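PDB 1SQH: RE68036p from Drosophila melanogaster, which is of unknown function but belongs to the acetyltransferase superfamily and may act as a glycine N-acyltransferase. Local coordinates for residues Y201-G213 against A224-M236. Sequence-based numbering, arbitrary orientation.
Sequences YLQALVRFNKSLG and AWIFQNDFSGLGM
Leu-212 and Ile-226 face each other as a hydrogen-bonded antiparallel pair, Leu-212 N giving to Ile-226 O at 2.8 Å and Ile-226 N returning a bond to Leu-212 O. Gln-228 N extends the pairing to Lys-210 O, Ser-211 and Phe-227 forming the non-hydrogen-bonded pair between.

The amide of Asn-209 reaches the backbone where strand 224-228 ends. Its ND2 makes a weak bond to Gln-228 O (2.9 Å) and a second to Asn-229 O (3.3 Å), which lies in the amide plane, although the donor stands 53° out of the carbonyl plane. Ser-232 N meets Asn-229 O from the opposite face, while Trp-45 NE1 bonds OD1 of Asn-209. With an alanine here, Trp-45 NE1 would probably lose this acceptor and the turn after Gln-228 its side-chain tie to the helix end. There, Asn-229 OD1 accepts from Phe-231 N, forming an Asx turn, and from Gly-233 N.

Among apolar contacts, Leu-205 CB lies 4.1 Å from Phe-227 CD2. With Leu-205 CG anti to the carbonyl carbon (chi1 -79°), Leu-205 CD1 meets the CE methyl of selenomethionine Met-236 at 4.1 Å; Met-236 SE nears Leu-202 CD1.

Hairpin strands 211-216 and 222-228 belong to a four-stranded antiparallel sheet, consistent with an acetyltransferase fold; helix 201-208 crosses strand 224-228 at 78° on the Phe-227 face, beside helix 184-189, whereas helix 248-263 covers Leu-212 and Ile-226 on the other.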
loop_
_atom_site.group_PDB
_atom_site.type_symbol
_atom_site.label_atom_id
_atom_site.label_comp_id
_atom_site.label_asym_id
_atom_site.label_seq_id
_atom_site.Cartn_x
_atom_site.Cartn_y
_atom_site.Cartn_z
ATOM N N TYR A 201 0.056 0.293 -13.543
ATOM C CA TYR A 201 -0.332 -0.110 -12.190
ATOM C C TYR A 201 -1.662 0.580 -11.920
ATOM O O TYR A 201 -2.632 -0.061 -11.517
ATOM C CB TYR A 201 0.700 0.359 -11.157
ATOM C CG TYR A 201 0.251 0.233 -9.705
ATOM C CD1 TYR A 201 -0.418 -0.903 -9.250
ATOM C CD2 TYR A 201 0.556 1.227 -8.769
ATOM C CE1 TYR A 201 -0.769 -1.051 -7.899
ATOM C CE2 TYR A 201 0.213 1.089 -7.415
ATOM C CZ TYR A 201 -0.446 -0.051 -6.990
ATOM O OH TYR A 201 -0.763 -0.212 -5.657
ATOM N N LEU A 202 -1.706 1.890 -12.160
ATOM C CA LEU A 202 -2.938 2.645 -11.943
ATOM C C LEU A 202 -4.105 2.059 -12.753
ATOM O O LEU A 202 -5.238 1.990 -12.266
ATOM C CB LEU A 202 -2.725 4.123 -12.287
ATOM C CG LEU A 202 -2.340 5.055 -11.124
ATOM C CD1 LEU A 202 -1.205 4.458 -10.333
ATOM C CD2 LEU A 202 -1.940 6.424 -11.657
ATOM N N GLN A 203 -3.822 1.627 -13.981
ATOM C CA GLN A 203 -4.854 1.040 -14.832
ATOM C C GLN A 203 -5.383 -0.273 -14.235
ATOM O O GLN A 203 -6.573 -0.598 -14.364
ATOM C CB GLN A 203 -4.307 0.828 -16.251
ATOM C CG GLN A 203 -4.600 2.001 -17.185
ATOM C CD GLN A 203 -3.738 2.011 -18.437
ATOM O OE1 GLN A 203 -3.335 0.961 -18.937
ATOM N NE2 GLN A 203 -3.463 3.207 -18.960
ATOM N N ALA A 204 -4.500 -1.020 -13.574
ATOM C CA ALA A 204 -4.908 -2.272 -12.940
ATOM C C ALA A 204 -5.814 -1.952 -11.739
ATOM O O ALA A 204 -6.835 -2.624 -11.514
ATOM C CB ALA A 204 -3.678 -3.061 -12.482
ATOM N N LEU A 205 -5.439 -0.918 -10.982
ATOM C CA LEU A 205 -6.204 -0.486 -9.814
ATOM C C LEU A 205 -7.609 0.025 -10.144
ATOM O O LEU A 205 -8.557 -0.216 -9.394
ATOM C CB LEU A 205 -5.436 0.597 -9.050
ATOM C CG LEU A 205 -4.299 0.119 -8.142
ATOM C CD1 LEU A 205 -3.534 1.307 -7.568
ATOM C CD2 LEU A 205 -4.892 -0.724 -7.022
ATOM N N VAL A 206 -7.757 0.749 -11.248
ATOM C CA VAL A 206 -9.081 1.243 -11.592
ATOM C C VAL A 206 -9.931 0.046 -11.983
ATOM O O VAL A 206 -11.148 0.068 -11.852
ATOM C CB VAL A 206 -9.039 2.261 -12.762
ATOM C CG1 VAL A 206 -8.367 1.645 -13.960
ATOM C CG2 VAL A 206 -10.459 2.697 -13.127
ATOM N N ARG A 207 -9.275 -1.018 -12.430
ATOM C CA ARG A 207 -9.998 -2.211 -12.847
ATOM C C ARG A 207 -10.425 -3.139 -11.711
ATOM O O ARG A 207 -11.595 -3.540 -11.633
ATOM C CB ARG A 207 -9.167 -3.014 -13.857
ATOM C CG ARG A 207 -9.880 -4.263 -14.351
ATOM C CD ARG A 207 -9.055 -5.059 -15.345
ATOM N NE ARG A 207 -9.770 -6.271 -15.742
ATOM C CZ ARG A 207 -9.261 -7.232 -16.506
ATOM N NH1 ARG A 207 -8.020 -7.133 -16.964
ATOM N NH2 ARG A 207 -9.997 -8.290 -16.816
ATOM N N PHE A 208 -9.481 -3.473 -10.831
ATOM C CA PHE A 208 -9.747 -4.392 -9.726
ATOM C C PHE A 208 -9.984 -3.810 -8.338
ATOM O O PHE A 208 -10.413 -4.531 -7.427
ATOM C CB PHE A 208 -8.627 -5.417 -9.673
ATOM C CG PHE A 208 -8.657 -6.368 -10.820
ATOM C CD1 PHE A 208 -9.653 -7.340 -10.896
ATOM C CD2 PHE A 208 -7.740 -6.265 -11.858
ATOM C CE1 PHE A 208 -9.732 -8.196 -11.992
ATOM C CE2 PHE A 208 -7.815 -7.117 -12.959
ATOM C CZ PHE A 208 -8.814 -8.080 -13.023
ATOM N N ASN A 209 -9.711 -2.522 -8.168
ATOM C CA ASN A 209 -9.913 -1.869 -6.876
ATOM C C ASN A 209 -11.017 -0.825 -6.991
ATOM O O ASN A 209 -11.436 -0.468 -8.100
ATOM C CB ASN A 209 -8.606 -1.194 -6.424
ATOM C CG ASN A 209 -7.985 -1.867 -5.201
ATOM O OD1 ASN A 209 -8.260 -3.035 -4.908
ATOM N ND2 ASN A 209 -7.137 -1.132 -4.490
ATOM N N LYS A 210 -11.505 -0.338 -5.854
ATOM C CA LYS A 210 -12.524 0.710 -5.893
ATOM C C LYS A 210 -11.803 2.046 -6.101
ATOM O O LYS A 210 -10.628 2.189 -5.752
ATOM C CB LYS A 210 -13.332 0.756 -4.588
ATOM C CG LYS A 210 -14.238 -0.450 -4.370
ATOM C CD LYS A 210 -15.048 -0.301 -3.086
ATOM C CE LYS A 210 -15.789 -1.588 -2.711
ATOM N NZ LYS A 210 -16.979 -1.870 -3.556
ATOM N N SER A 211 -12.506 3.007 -6.695
ATOM C CA SER A 211 -11.955 4.333 -6.943
ATOM C C SER A 211 -13.100 5.341 -7.037
ATOM O O SER A 211 -14.262 4.957 -7.190
ATOM C CB SER A 211 -11.153 4.340 -8.242
ATOM O OG SER A 211 -11.994 4.072 -9.346
ATOM N N LEU A 212 -12.778 6.626 -6.918
ATOM C CA LEU A 212 -13.792 7.668 -7.005
ATOM C C LEU A 212 -13.227 8.926 -7.636
ATOM O O LEU A 212 -12.133 9.368 -7.292
ATOM C CB LEU A 212 -14.355 7.999 -5.620
ATOM C CG LEU A 212 -15.391 7.053 -5.008
ATOM C CD1 LEU A 212 -15.915 7.632 -3.691
ATOM C CD2 LEU A 212 -16.548 6.867 -5.974
ATOM N N GLY A 213 -13.979 9.498 -8.565
ATOM C CA GLY A 213 -13.528 10.708 -9.215
ATOM C C GLY A 213 -14.590 11.786 -9.176
ATOM O O GLY A 213 -15.791 11.494 -9.148
ATOM N N ALA A 224 -10.695 15.794 -9.322
ATOM C CA ALA A 224 -10.257 15.262 -8.030
ATOM C C ALA A 224 -10.544 13.761 -8.002
ATOM O O ALA A 224 -11.506 13.300 -8.618
ATOM C CB ALA A 224 -10.997 15.966 -6.888
ATOM N N TRP A 225 -9.725 12.999 -7.284
ATOM C CA TRP A 225 -9.918 11.553 -7.241
ATOM C C TRP A 225 -9.324 10.891 -5.994
ATOM O O TRP A 225 -8.506 11.480 -5.288
ATOM C CB TRP A 225 -9.307 10.931 -8.504
ATOM C CG TRP A 225 -7.896 11.381 -8.728
ATOM C CD1 TRP A 225 -6.774 10.887 -8.127
ATOM C CD2 TRP A 225 -7.470 12.502 -9.511
ATOM N NE1 TRP A 225 -5.675 11.636 -8.478
ATOM C CE2 TRP A 225 -6.075 12.634 -9.326
ATOM C CE3 TRP A 225 -8.134 13.411 -10.344
ATOM C CZ2 TRP A 225 -5.330 13.647 -9.946
ATOM C CZ3 TRP A 225 -7.393 14.420 -10.961
ATOM C CH2 TRP A 225 -6.004 14.527 -10.756
ATOM N N ILE A 226 -9.746 9.657 -5.741
ATOM C CA ILE A 226 -9.276 8.895 -4.596
ATOM C C ILE A 226 -9.320 7.417 -5.001
ATOM O O ILE A 226 -10.216 6.990 -5.730
ATOM C CB ILE A 226 -10.173 9.188 -3.353
ATOM C CG1 ILE A 226 -9.435 8.842 -2.057
ATOM C CG2 ILE A 226 -11.478 8.408 -3.447
ATOM C CD1 ILE A 226 -9.449 7.388 -1.727
ATOM N N PHE A 227 -8.338 6.646 -4.547
ATOM C CA PHE A 227 -8.256 5.223 -4.888
ATOM C C PHE A 227 -8.319 4.334 -3.662
ATOM O O PHE A 227 -8.160 4.807 -2.533
ATOM C CB PHE A 227 -6.909 4.891 -5.535
ATOM C CG PHE A 227 -6.798 5.251 -6.973
ATOM C CD1 PHE A 227 -6.496 6.554 -7.360
ATOM C CD2 PHE A 227 -6.932 4.262 -7.950
ATOM C CE1 PHE A 227 -6.322 6.872 -8.706
ATOM C CE2 PHE A 227 -6.765 4.563 -9.303
ATOM C CZ PHE A 227 -6.456 5.869 -9.684
ATOM N N GLN A 228 -8.542 3.040 -3.894
ATOM C CA GLN A 228 -8.481 2.071 -2.810
ATOM C C GLN A 228 -7.009 1.695 -2.982
ATOM O O GLN A 228 -6.534 1.642 -4.113
ATOM C CB GLN A 228 -9.351 0.844 -3.079
ATOM C CG GLN A 228 -9.321 -0.149 -1.912
ATOM C CD GLN A 228 -10.370 -1.236 -2.031
ATOM O OE1 GLN A 228 -10.748 -1.858 -1.035
ATOM N NE2 GLN A 228 -10.838 -1.478 -3.244
ATOM N N ASN A 229 -6.280 1.432 -1.903
ATOM C CA ASN A 229 -4.858 1.126 -2.062
ATOM C C ASN A 229 -4.451 -0.330 -1.860
ATOM O O ASN A 229 -5.304 -1.218 -1.771
ATOM C CB ASN A 229 -4.027 2.040 -1.149
ATOM C CG ASN A 229 -4.164 1.694 0.314
ATOM O OD1 ASN A 229 -4.914 0.793 0.694
ATOM N ND2 ASN A 229 -3.425 2.407 1.154
ATOM N N ASP A 230 -3.143 -0.578 -1.791
ATOM C CA ASP A 230 -2.653 -1.938 -1.628
ATOM C C ASP A 230 -2.776 -2.485 -0.203
ATOM O O ASP A 230 -2.200 -3.523 0.135
ATOM C CB ASP A 230 -1.211 -2.065 -2.155
ATOM C CG ASP A 230 -0.296 -0.921 -1.702
ATOM O OD1 ASP A 230 -0.777 0.063 -1.097
ATOM O OD2 ASP A 230 0.925 -1.012 -1.972
ATOM N N PHE A 231 -3.541 -1.777 0.623
ATOM C CA PHE A 231 -3.810 -2.196 1.993
ATOM C C PHE A 231 -5.335 -2.197 2.143
ATOM O O PHE A 231 -5.868 -2.270 3.256
ATOM C CB PHE A 231 -3.195 -1.227 3.016
ATOM C CG PHE A 231 -1.705 -1.368 3.172
ATOM C CD1 PHE A 231 -0.833 -0.674 2.336
ATOM C CD2 PHE A 231 -1.175 -2.214 4.153
ATOM C CE1 PHE A 231 0.557 -0.815 2.467
ATOM C CE2 PHE A 231 0.207 -2.374 4.298
ATOM C CZ PHE A 231 1.082 -1.668 3.453
ATOM N N SER A 232 -6.016 -2.114 0.999
ATOM C CA SER A 232 -7.479 -2.093 0.918
ATOM C C SER A 232 -8.062 -0.864 1.583
ATOM O O SER A 232 -9.271 -0.787 1.826
ATOM C CB SER A 232 -8.081 -3.353 1.544
ATOM O OG SER A 232 -7.739 -4.492 0.779
ATOM N N GLY A 233 -7.187 0.098 1.870
ATOM C CA GLY A 233 -7.595 1.343 2.493
ATOM C C GLY A 233 -7.615 2.468 1.474
ATOM O O GLY A 233 -7.791 2.227 0.283
ATOM N N LEU A 234 -7.415 3.698 1.935
ATOM C CA LEU A 234 -7.431 4.868 1.053
ATOM C C LEU A 234 -6.051 5.243 0.556
ATOM O O LEU A 234 -5.067 5.100 1.279
ATOM C CB LEU A 234 -8.018 6.087 1.776
ATOM C CG LEU A 234 -9.524 6.359 1.831
ATOM C CD1 LEU A 234 -10.298 5.085 2.093
ATOM C CD2 LEU A 234 -9.792 7.407 2.913
ATOM N N GLY A 235 -5.992 5.750 -0.672
ATOM C CA GLY A 235 -4.719 6.172 -1.228
ATOM C C GLY A 235 -4.815 7.104 -2.431
ATOM O O GLY A 235 -5.877 7.258 -3.038
HETATM N N MSE A 236 -3.684 7.727 -2.758
HETATM C CA MSE A 236 -3.560 8.627 -3.899
HETATM C C MSE A 236 -4.634 9.698 -4.015
HETATM O O MSE A 236 -5.081 10.023 -5.122
HETATM C CB MSE A 236 -3.528 7.805 -5.184
HETATM C CG MSE A 236 -2.315 6.912 -5.293
HETATM SE SE MSE A 236 -2.716 5.289 -6.243
HETATM C CE MSE A 236 -3.376 4.275 -4.708
#